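Local coordinates for hypothetical protein PH0802 (PDB 2DT4) that is of unknown function but belongs to the plant- and prokaryote-conserved (PPC) protein family and forms a three-subunit assembly, at residues Ala38-Ile43 with Ile116-Leu121; Arg10-Arg15 with Lys31-Glu36. All blocks are in the same frame, centred on the assembly; numbering follows the deposited sequence.

Contact 1. Residues Ala38-Ile43 with Ile116-Leu121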
ATOM      1  N   ALA A  38     -13.623   6.407  -3.287  1.00  7.96           N
ATOM      2  CA  ALA A  38     -12.337   6.772  -2.700  1.00  8.15           C
ATOM      3  C   ALA A  38     -11.376   5.603  -2.750  1.00  7.71           C
ATOM      4  O   ALA A  38     -11.761   4.459  -2.966  1.00  7.37           O
ATOM      5  CB  ALA A  38     -12.519   7.176  -1.260  1.00  8.42           C
ATOM      6  N   ILE A  39     -10.141   5.922  -2.412  1.00  7.36           N
ATOM      7  CA  ILE A  39      -9.106   4.912  -2.279  1.00  8.30           C
ATOM      8  C   ILE A  39      -8.626   5.118  -0.848  1.00  7.85           C
ATOM      9  O   ILE A  39      -8.671   6.229  -0.290  1.00  8.52           O
ATOM     10  CB  ILE A  39      -7.950   4.855  -3.305  1.00  8.76           C
ATOM     11  CG1 ILE A  39      -7.200   6.202  -3.397  1.00 10.00           C
ATOM     12  CG2 ILE A  39      -8.517   4.419  -4.640  1.00  8.69           C
ATOM     13  CD1 ILE A  39      -6.045   6.356  -2.456  1.00 14.09           C
ATOM     14  N   ILE A  40      -8.210   4.023  -0.221  1.00  8.68           N
ATOM     15  CA  ILE A  40      -7.734   4.028   1.149  1.00  8.79           C
ATOM     16  C   ILE A  40      -6.424   3.281   1.303  1.00  9.35           C
ATOM     17  O   ILE A  40      -6.144   2.290   0.613  1.00  9.13           O
ATOM     18  CB  ILE A  40      -8.776   3.445   2.141  1.00 11.01           C
ATOM     19  CG1 ILE A  40      -9.283   2.079   1.675  1.00 14.12           C
ATOM     20  CG2 ILE A  40      -9.950   4.396   2.255  1.00 12.76           C
ATOM     21  CD1 ILE A  40     -10.378   1.493   2.579  1.00 15.63           C
ATOM     22  N   ASN A  41      -5.685   3.700   2.316  1.00  8.93           N
ATOM     23  CA  ASN A  41      -4.466   2.968   2.654  1.00 10.92           C
ATOM     24  C   ASN A  41      -4.304   3.232   4.137  1.00 10.95           C
ATOM     25  O   ASN A  41      -4.769   4.245   4.631  1.00 11.99           O
ATOM     26  CB  ASN A  41      -3.211   3.212   1.825  1.00 13.15           C
ATOM     27  CG  ASN A  41      -2.380   4.371   2.294  1.00 17.63           C
ATOM     28  OD1 ASN A  41      -2.196   4.605   3.492  1.00 28.68           O
ATOM     29  ND2 ASN A  41      -1.841   5.092   1.335  1.00 29.41           N
ATOM     30  N   GLY A  42      -3.713   2.305   4.862  1.00  9.70           N
ATOM     31  CA  GLY A  42      -3.405   2.574   6.244  1.00 11.12           C
ATOM     32  C   GLY A  42      -2.635   1.480   6.953  1.00  9.05           C
ATOM     33  O   GLY A  42      -2.321   0.445   6.380  1.00  6.76           O
ATOM     34  N   ILE A  43      -2.315   1.798   8.201  1.00  8.80           N
ATOM     35  CA  ILE A  43      -1.546   0.962   9.112  1.00  8.71           C
ATOM     36  C   ILE A  43      -2.111   1.087  10.517  1.00  9.25           C
ATOM     37  O   ILE A  43      -2.934   1.957  10.818  1.00  9.63           O
ATOM     38  CB  ILE A  43      -0.038   1.372   9.112  1.00  8.35           C
ATOM     39  CG1 ILE A  43       0.166   2.829   9.545  1.00 10.98           C
ATOM     40  CG2 ILE A  43       0.611   1.104   7.715  1.00  9.10           C
ATOM     41  CD1 ILE A  43       1.635   3.243   9.690  1.00 12.24           C
ATOM     42  N   ILE A 116      -5.418   5.978   8.941  1.00  7.74           N
ATOM     43  CA  ILE A 116      -5.960   5.832   7.594  1.00  8.03           C
ATOM     44  C   ILE A 116      -5.846   7.099   6.721  1.00  8.50           C
ATOM     45  O   ILE A 116      -6.169   8.228   7.176  1.00  7.64           O
ATOM     46  CB  ILE A 116      -7.466   5.464   7.756  1.00  9.21           C
ATOM     47  CG1 ILE A 116      -7.695   4.201   8.620  1.00  9.78           C
ATOM     48  CG2 ILE A 116      -8.127   5.338   6.400  1.00 11.00           C
ATOM     49  CD1 ILE A 116      -6.928   2.954   8.243  1.00 10.01           C
ATOM     50  N   PHE A 117      -5.473   6.845   5.468  1.00  8.35           N
ATOM     51  CA  PHE A 117      -5.398   7.841   4.413  1.00  8.16           C
ATOM     52  C   PHE A 117      -6.552   7.534   3.461  1.00  7.48           C
ATOM     53  O   PHE A 117      -6.735   6.388   3.054  1.00  6.64           O
ATOM     54  CB  PHE A 117      -4.081   7.801   3.633  1.00  8.52           C
ATOM     55  CG  PHE A 117      -4.067   8.702   2.438  1.00  8.70           C
ATOM     56  CD1 PHE A 117      -4.174   8.194   1.161  1.00 11.85           C
ATOM     57  CD2 PHE A 117      -3.965  10.080   2.601  1.00  8.40           C
ATOM     58  CE1 PHE A 117      -4.166   9.050   0.040  1.00 11.61           C
ATOM     59  CE2 PHE A 117      -3.952  10.925   1.484  1.00  9.01           C
ATOM     60  CZ  PHE A 117      -4.041  10.406   0.222  1.00 11.35           C
ATOM     61  N   LEU A 118      -7.318   8.566   3.119  1.00  7.66           N
ATOM     62  CA  LEU A 118      -8.478   8.399   2.255  1.00  7.64           C
ATOM     63  C   LEU A 118      -8.512   9.500   1.220  1.00  7.78           C
ATOM     64  O   LEU A 118      -8.432  10.682   1.574  1.00  8.84           O
ATOM     65  CB  LEU A 118      -9.750   8.386   3.080  1.00  8.58           C
ATOM     66  CG  LEU A 118     -10.994   8.029   2.296  1.00 10.70           C
ATOM     67  CD1 LEU A 118     -12.002   7.375   3.216  1.00 13.76           C
ATOM     68  CD2 LEU A 118     -11.649   9.233   1.601  1.00 12.02           C
ATOM     69  N   GLN A 119      -8.585   9.128  -0.061  1.00  7.30           N
ATOM     70  CA  GLN A 119      -8.599  10.085  -1.160  1.00  7.47           C
ATOM     71  C   GLN A 119      -9.880   9.880  -1.946  1.00  8.60           C
ATOM     72  O   GLN A 119     -10.050   8.864  -2.644  1.00  8.12           O
ATOM     73  CB  GLN A 119      -7.360   9.921  -2.071  1.00  7.75           C
ATOM     74  CG  GLN A 119      -7.397  10.779  -3.335  1.00  7.69           C
ATOM     75  CD  GLN A 119      -7.423  12.262  -2.971  1.00  7.78           C
ATOM     76  OE1 GLN A 119      -8.428  12.970  -3.241  1.00 11.37           O
ATOM     77  NE2 GLN A 119      -6.378  12.724  -2.333  1.00  6.06           N
ATOM     78  N   GLU A 120     -10.741  10.892  -1.887  1.00  8.10           N
ATOM     79  CA  GLU A 120     -11.985  10.857  -2.632  1.00  8.19           C
ATOM     80  C   GLU A 120     -11.691  11.052  -4.108  1.00  8.62           C
ATOM     81  O   GLU A 120     -10.785  11.804  -4.450  1.00  8.94           O
ATOM     82  CB  GLU A 120     -12.900  11.997  -2.145  1.00  8.22           C
ATOM     83  CG  GLU A 120     -14.188  12.144  -2.910  1.00  9.47           C
ATOM     84  CD  GLU A 120     -15.009  13.322  -2.467  1.00  9.64           C
ATOM     85  OE1 GLU A 120     -16.255  13.172  -2.478  1.00 10.06           O
ATOM     86  OE2 GLU A 120     -14.427  14.382  -2.130  1.00  9.86           O
ATOM     87  N   LEU A 121     -12.453  10.364  -4.956  1.00  9.30           N
ATOM     88  CA  LEU A 121     -12.381  10.505  -6.413  1.00  9.43           C
ATOM     89  C   LEU A 121     -13.743  10.923  -6.954  1.00 10.61           C
ATOM     90  O   LEU A 121     -14.777  10.447  -6.461  1.00 12.23           O
ATOM     91  CB  LEU A 121     -12.011   9.162  -7.020  1.00  9.72           C
ATOM     92  CG  LEU A 121     -10.655   8.588  -6.598  1.00  8.90           C
ATOM     93  CD1 LEU A 121     -10.404   7.267  -7.302  1.00 11.66           C
ATOM     94  CD2 LEU A 121      -9.465   9.557  -6.799  1.00 10.76           C
TER
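I39 lays its CD1 methyl 3.8 Å from Q119 CB and 4.1 Å from F117 CE1, so the isoleucine spans two successive positions on the same face of its antiparallel partner, the two strands being neighbours in the mixed sheet of the PPC domain. Its CG1 stands between the backbone N and the carbonyl carbon (chi1 56°), while its other branch, CG2, lies near L121 CD1. Beta-branched residues suit extended strands, and here each branch has its own apolar neighbour. F117 of the third subunit also packs on I39; an alanine here would probably open a gap beside the F117 ring and Q119 CB and weaken that subunit contact. On the same face N41 and F117 cross obliquely, with amide and ring planes 32° apart: OD1 of N41 lies 3.7 Å from F117 CB, and ND2 comes obliquely to F117 CD1, 3.9 Å away. On the opposite face, L118 reaches F29 and C30 of helix 22-33. It divides its fork there, its CD2 reaching A38 CB at 3.6 Å and its CD1 meeting I40 CG2 at 3.7 Å; the small alanine and the branched isoleucine fit the two prongs. Further along, I116 CD1 sits 4.1 Å from G42 CA, where any beta carbon on the glycine would collide with that methyl. In the plane of the sheet, between these two layers, I39 pairs with Q119 and N41 with F117, each through two backbone hydrogen bonds; the one from F117 N to N41 O is short, 2.8 Å, and nearly straight (174°). I40 CA adds a C-H contact to F117 O. Since all touching residues are buried, these backbone bonds satisfy peptide groups within the core, while A38, I40, I116 and L118 pack inside the subunit and I39, N41, F117 and Q119 meet other subunits.

Contact 2. Residues Arg10-Arg15 with Lys31-Glu36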
ATOM      1  N   ARG A  10     -11.716  15.393  -2.095  1.00  7.43           N
ATOM      2  CA  ARG A  10     -11.234  15.676  -0.758  1.00  7.76           C
ATOM      3  C   ARG A  10     -10.246  14.610  -0.315  1.00  7.63           C
ATOM      4  O   ARG A  10     -10.362  13.440  -0.698  1.00  8.20           O
ATOM      5  CB  ARG A  10     -12.407  15.808   0.219  1.00  7.21           C
ATOM      6  CG  ARG A  10     -13.272  17.029  -0.076  1.00  7.24           C
ATOM      7  CD  ARG A  10     -14.596  17.011   0.615  1.00  6.18           C
ATOM      8  NE  ARG A  10     -15.485  16.005   0.056  1.00  7.69           N
ATOM      9  CZ  ARG A  10     -16.614  15.547   0.604  1.00  7.10           C
ATOM     10  NH1 ARG A  10     -17.323  14.629  -0.066  1.00  9.15           N
ATOM     11  NH2 ARG A  10     -17.027  15.990   1.781  1.00  8.26           N
ATOM     12  N   THR A  11      -9.287  15.047   0.479  1.00  7.96           N
ATOM     13  CA  THR A  11      -8.175  14.223   0.961  1.00  7.58           C
ATOM     14  C   THR A  11      -8.173  14.211   2.505  1.00  6.77           C
ATOM     15  O   THR A  11      -8.359  15.247   3.139  1.00  7.61           O
ATOM     16  CB  THR A  11      -6.866  14.817   0.441  1.00  7.78           C
ATOM     17  OG1 THR A  11      -6.917  14.934  -0.994  1.00  8.19           O
ATOM     18  CG2 THR A  11      -5.696  13.911   0.780  1.00  8.73           C
ATOM     19  N   TYR A  12      -7.958  13.038   3.115  1.00  7.27           N
ATOM     20  CA  TYR A  12      -8.018  12.882   4.552  1.00  7.54           C
ATOM     21  C   TYR A  12      -6.924  11.977   5.124  1.00  7.95           C
ATOM     22  O   TYR A  12      -6.458  11.049   4.467  1.00  7.74           O
ATOM     23  CB  TYR A  12      -9.362  12.283   4.981  1.00  7.79           C
ATOM     24  CG  TYR A  12     -10.627  12.973   4.463  1.00  7.49           C
ATOM     25  CD1 TYR A  12     -11.337  13.842   5.270  1.00  7.80           C
ATOM     26  CD2 TYR A  12     -11.115  12.722   3.184  1.00  8.98           C
ATOM     27  CE1 TYR A  12     -12.499  14.435   4.826  1.00  8.90           C
ATOM     28  CE2 TYR A  12     -12.284  13.293   2.748  1.00  9.53           C
ATOM     29  CZ  TYR A  12     -12.961  14.156   3.566  1.00  8.97           C
ATOM     30  OH  TYR A  12     -14.158  14.708   3.130  1.00 10.91           O
ATOM     31  N   LEU A  13      -6.533  12.262   6.357  1.00  7.99           N
ATOM     32  CA  LEU A  13      -5.581  11.460   7.110  1.00  7.19           C
ATOM     33  C   LEU A  13      -6.016  11.557   8.557  1.00  7.88           C
ATOM     34  O   LEU A  13      -6.129  12.666   9.073  1.00  8.75           O
ATOM     35  CB  LEU A  13      -4.146  11.985   6.937  1.00  8.29           C
ATOM     36  CG  LEU A  13      -3.099  11.149   7.689  1.00  7.85           C
ATOM     37  CD1 LEU A  13      -3.063   9.700   7.204  1.00  7.99           C
ATOM     38  CD2 LEU A  13      -1.736  11.816   7.564  1.00  9.43           C
ATOM     39  N   PHE A  14      -6.291  10.414   9.182  1.00  7.58           N
ATOM     40  CA  PHE A  14      -6.894  10.418  10.512  1.00  7.63           C
ATOM     41  C   PHE A  14      -6.617   9.144  11.268  1.00  8.54           C
ATOM     42  O   PHE A  14      -6.318   8.079  10.674  1.00  8.27           O
ATOM     43  CB  PHE A  14      -8.415  10.658  10.441  1.00  7.82           C
ATOM     44  CG  PHE A  14      -9.149   9.751   9.493  1.00  8.51           C
ATOM     45  CD1 PHE A  14      -9.507   8.462   9.857  1.00  9.21           C
ATOM     46  CD2 PHE A  14      -9.449  10.180   8.229  1.00  9.81           C
ATOM     47  CE1 PHE A  14     -10.156   7.616   8.941  1.00 10.72           C
ATOM     48  CE2 PHE A  14     -10.098   9.364   7.331  1.00 11.94           C
ATOM     49  CZ  PHE A  14     -10.437   8.071   7.672  1.00 10.67           C
ATOM     50  N   ARG A  15      -6.748   9.258  12.589  1.00  8.65           N
ATOM     51  CA  ARG A  15      -6.739   8.109  13.454  1.00  8.92           C
ATOM     52  C   ARG A  15      -8.141   7.719  13.845  1.00  9.33           C
ATOM     53  O   ARG A  15      -8.912   8.534  14.340  1.00  8.75           O
ATOM     54  CB  ARG A  15      -5.934   8.365  14.720  1.00  9.91           C
ATOM     55  CG  ARG A  15      -5.948   7.165  15.614  1.00 11.20           C
ATOM     56  CD  ARG A  15      -4.850   7.143  16.620  1.00 15.92           C
ATOM     57  NE  ARG A  15      -5.043   8.150  17.639  1.00 16.40           N
ATOM     58  CZ  ARG A  15      -5.659   7.956  18.811  1.00 16.85           C
ATOM     59  NH1 ARG A  15      -5.735   8.950  19.703  1.00 14.68           N
ATOM     60  NH2 ARG A  15      -6.244   6.825  19.086  1.00 20.86           N
ATOM     61  N   LYS A  31     -20.310   8.153   4.784  1.00 11.02           N
ATOM     62  CA  LYS A  31     -21.707   8.607   4.807  1.00 11.43           C
ATOM     63  C   LYS A  31     -21.831  10.028   5.297  1.00 12.06           C
ATOM     64  O   LYS A  31     -22.555  10.845   4.691  1.00 13.47           O
ATOM     65  CB  LYS A  31     -22.575   7.672   5.634  1.00 12.03           C
ATOM     66  CG  LYS A  31     -22.774   6.351   4.981  1.00 13.73           C
ATOM     67  CD  LYS A  31     -23.722   5.487   5.806  1.00 18.14           C
ATOM     68  CE  LYS A  31     -23.921   4.194   5.116  1.00 22.61           C
ATOM     69  NZ  LYS A  31     -24.873   3.296   5.873  1.00 26.59           N
ATOM     70  N   LYS A  32     -21.117  10.333   6.371  1.00 12.32           N
ATOM     71  CA  LYS A  32     -21.125  11.651   6.948  1.00 13.06           C
ATOM     72  C   LYS A  32     -20.592  12.685   5.971  1.00 12.06           C
ATOM     73  O   LYS A  32     -21.174  13.763   5.812  1.00 13.11           O
ATOM     74  CB  LYS A  32     -20.307  11.689   8.234  1.00 14.05           C
ATOM     75  CG  LYS A  32     -20.356  13.048   8.915  1.00 17.36           C
ATOM     76  CD  LYS A  32     -21.758  13.582   9.063  1.00 24.90           C
ATOM     77  CE  LYS A  32     -21.771  14.874   9.868  1.00 27.42           C
ATOM     78  NZ  LYS A  32     -20.799  15.890   9.336  1.00 31.52           N
ATOM     79  N   GLU A  33     -19.492  12.365   5.304  1.00 10.55           N
ATOM     80  CA  GLU A  33     -18.847  13.318   4.400  1.00 11.16           C
ATOM     81  C   GLU A  33     -19.494  13.387   3.025  1.00 10.86           C
ATOM     82  O   GLU A  33     -19.113  14.223   2.200  1.00 10.92           O
ATOM     83  CB  GLU A  33     -17.374  12.935   4.221  1.00 11.37           C
ATOM     84  CG  GLU A  33     -16.547  13.055   5.479  1.00 13.65           C
ATOM     85  CD  GLU A  33     -16.380  14.494   5.904  1.00 17.38           C
ATOM     86  OE1 GLU A  33     -16.820  14.810   7.026  1.00 23.14           O
ATOM     87  OE2 GLU A  33     -15.887  15.334   5.123  1.00 14.58           O
ATOM     88  N   GLY A  34     -20.423  12.498   2.735  1.00  9.85           N
ATOM     89  CA  GLY A  34     -20.965  12.408   1.392  1.00 10.37           C
ATOM     90  C   GLY A  34     -19.944  11.927   0.364  1.00 10.37           C
ATOM     91  O   GLY A  34     -19.905  12.409  -0.781  1.00 11.31           O
ATOM     92  N   ILE A  35     -19.093  10.979   0.770  1.00  9.96           N
ATOM     93  CA  ILE A  35     -18.142  10.371  -0.137  1.00  9.69           C
ATOM     94  C   ILE A  35     -18.726   9.100  -0.722  1.00  9.70           C
ATOM     95  O   ILE A  35     -19.232   8.240   0.017  1.00 10.26           O
ATOM     96  CB  ILE A  35     -16.809  10.045   0.598  1.00  9.60           C
ATOM     97  CG1 ILE A  35     -16.105  11.325   1.065  1.00 10.11           C
ATOM     98  CG2 ILE A  35     -15.842   9.187  -0.274  1.00 11.57           C
ATOM     99  CD1 ILE A  35     -15.015  11.108   2.140  1.00 11.03           C
ATOM    100  N   GLU A  36     -18.650   8.979  -2.028  1.00 10.04           N
ATOM    101  CA  GLU A  36     -19.142   7.816  -2.733  1.00 11.46           C
ATOM    102  C   GLU A  36     -18.013   6.944  -3.255  1.00 11.38           C
ATOM    103  O   GLU A  36     -18.157   5.703  -3.272  1.00 12.06           O
ATOM    104  CB  GLU A  36     -20.006   8.233  -3.922  1.00 13.58           C
ATOM    105  CG  GLU A  36     -21.314   8.914  -3.564  1.00 17.80           C
ATOM    106  CD  GLU A  36     -22.373   8.746  -4.646  1.00 25.93           C
ATOM    107  OE1 GLU A  36     -22.035   8.927  -5.830  1.00 27.92           O
ATOM    108  OE2 GLU A  36     -23.533   8.427  -4.292  1.00 29.39           O
TER
HETATM  109  O   HOH W   1     -16.608  17.987   3.877  1.00 23.64           O
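R10 reaches from strand 5-16 to the end of helix 22-33, where its guanidinium grips the carbonyl oxygen of E33. From CB, which is directed toward the helix end, the chain runs through CG and CD to a bend at chi3 (-71°) that places NE, and NE forms a salt bridge with E120. Beyond it CZ faces E33 O, with a nitrogen on each flank: NH1 donates to E33 O at 2.9 Å and NH2 to the same atom at 2.8 Å. The acceptor lies near the guanidinium plane; NH2 arrives on a lone pair, whereas NH1 stands 36° out of the carbonyl plane. NH1 also passes 3.7 Å from I35 CG1. The helix closes here in a Schellman motif, with G34 at positive phi, a conformation easily adopted without a side chain. The carbonyls at a helix C-terminus carry partial negative charge, so a cationic arginine is probably well matched to this end. NH2 has further partners: E33 OE2, in a salt bridge at 3.6 Å, and a water that accepts from NH2 and donates to OE2, linking the two charges a second time. E33 OE2 is also held by Y12, whose OH donates to it at 2.7 Å on the anti side of the carboxylate, the ring and carboxylate planes lying 80° apart. A tyrosine suits this place because its phenol tip bonds the acid while its ring stays in apolar company: I35 CD1 lies 3.5 Å from Y12 CE2, and F29 of the same helix meets the ring edge-to-face.

Overall arrangement
From the N terminus, strand 5-16 leads into helix 22-33, and contact 2 closes that short strand-to-helix excursion by fastening the helix's far end back to the strand. The chain then enters strand 38-46, where contact 1 begins; 72 residues, mostly strand and without helix, separate its two segments before strand 114-123 returns to close it. The two loops follow in series, neither nested nor crossing. They meet in one sheet, for strand 114-123 lies between strands 38-46 and 5-16, and L118 O of contact 1 is 2.9 Å from Y12 N of contact 2. Together they tie the helix to one face of the sheet, and both touch the second subunit.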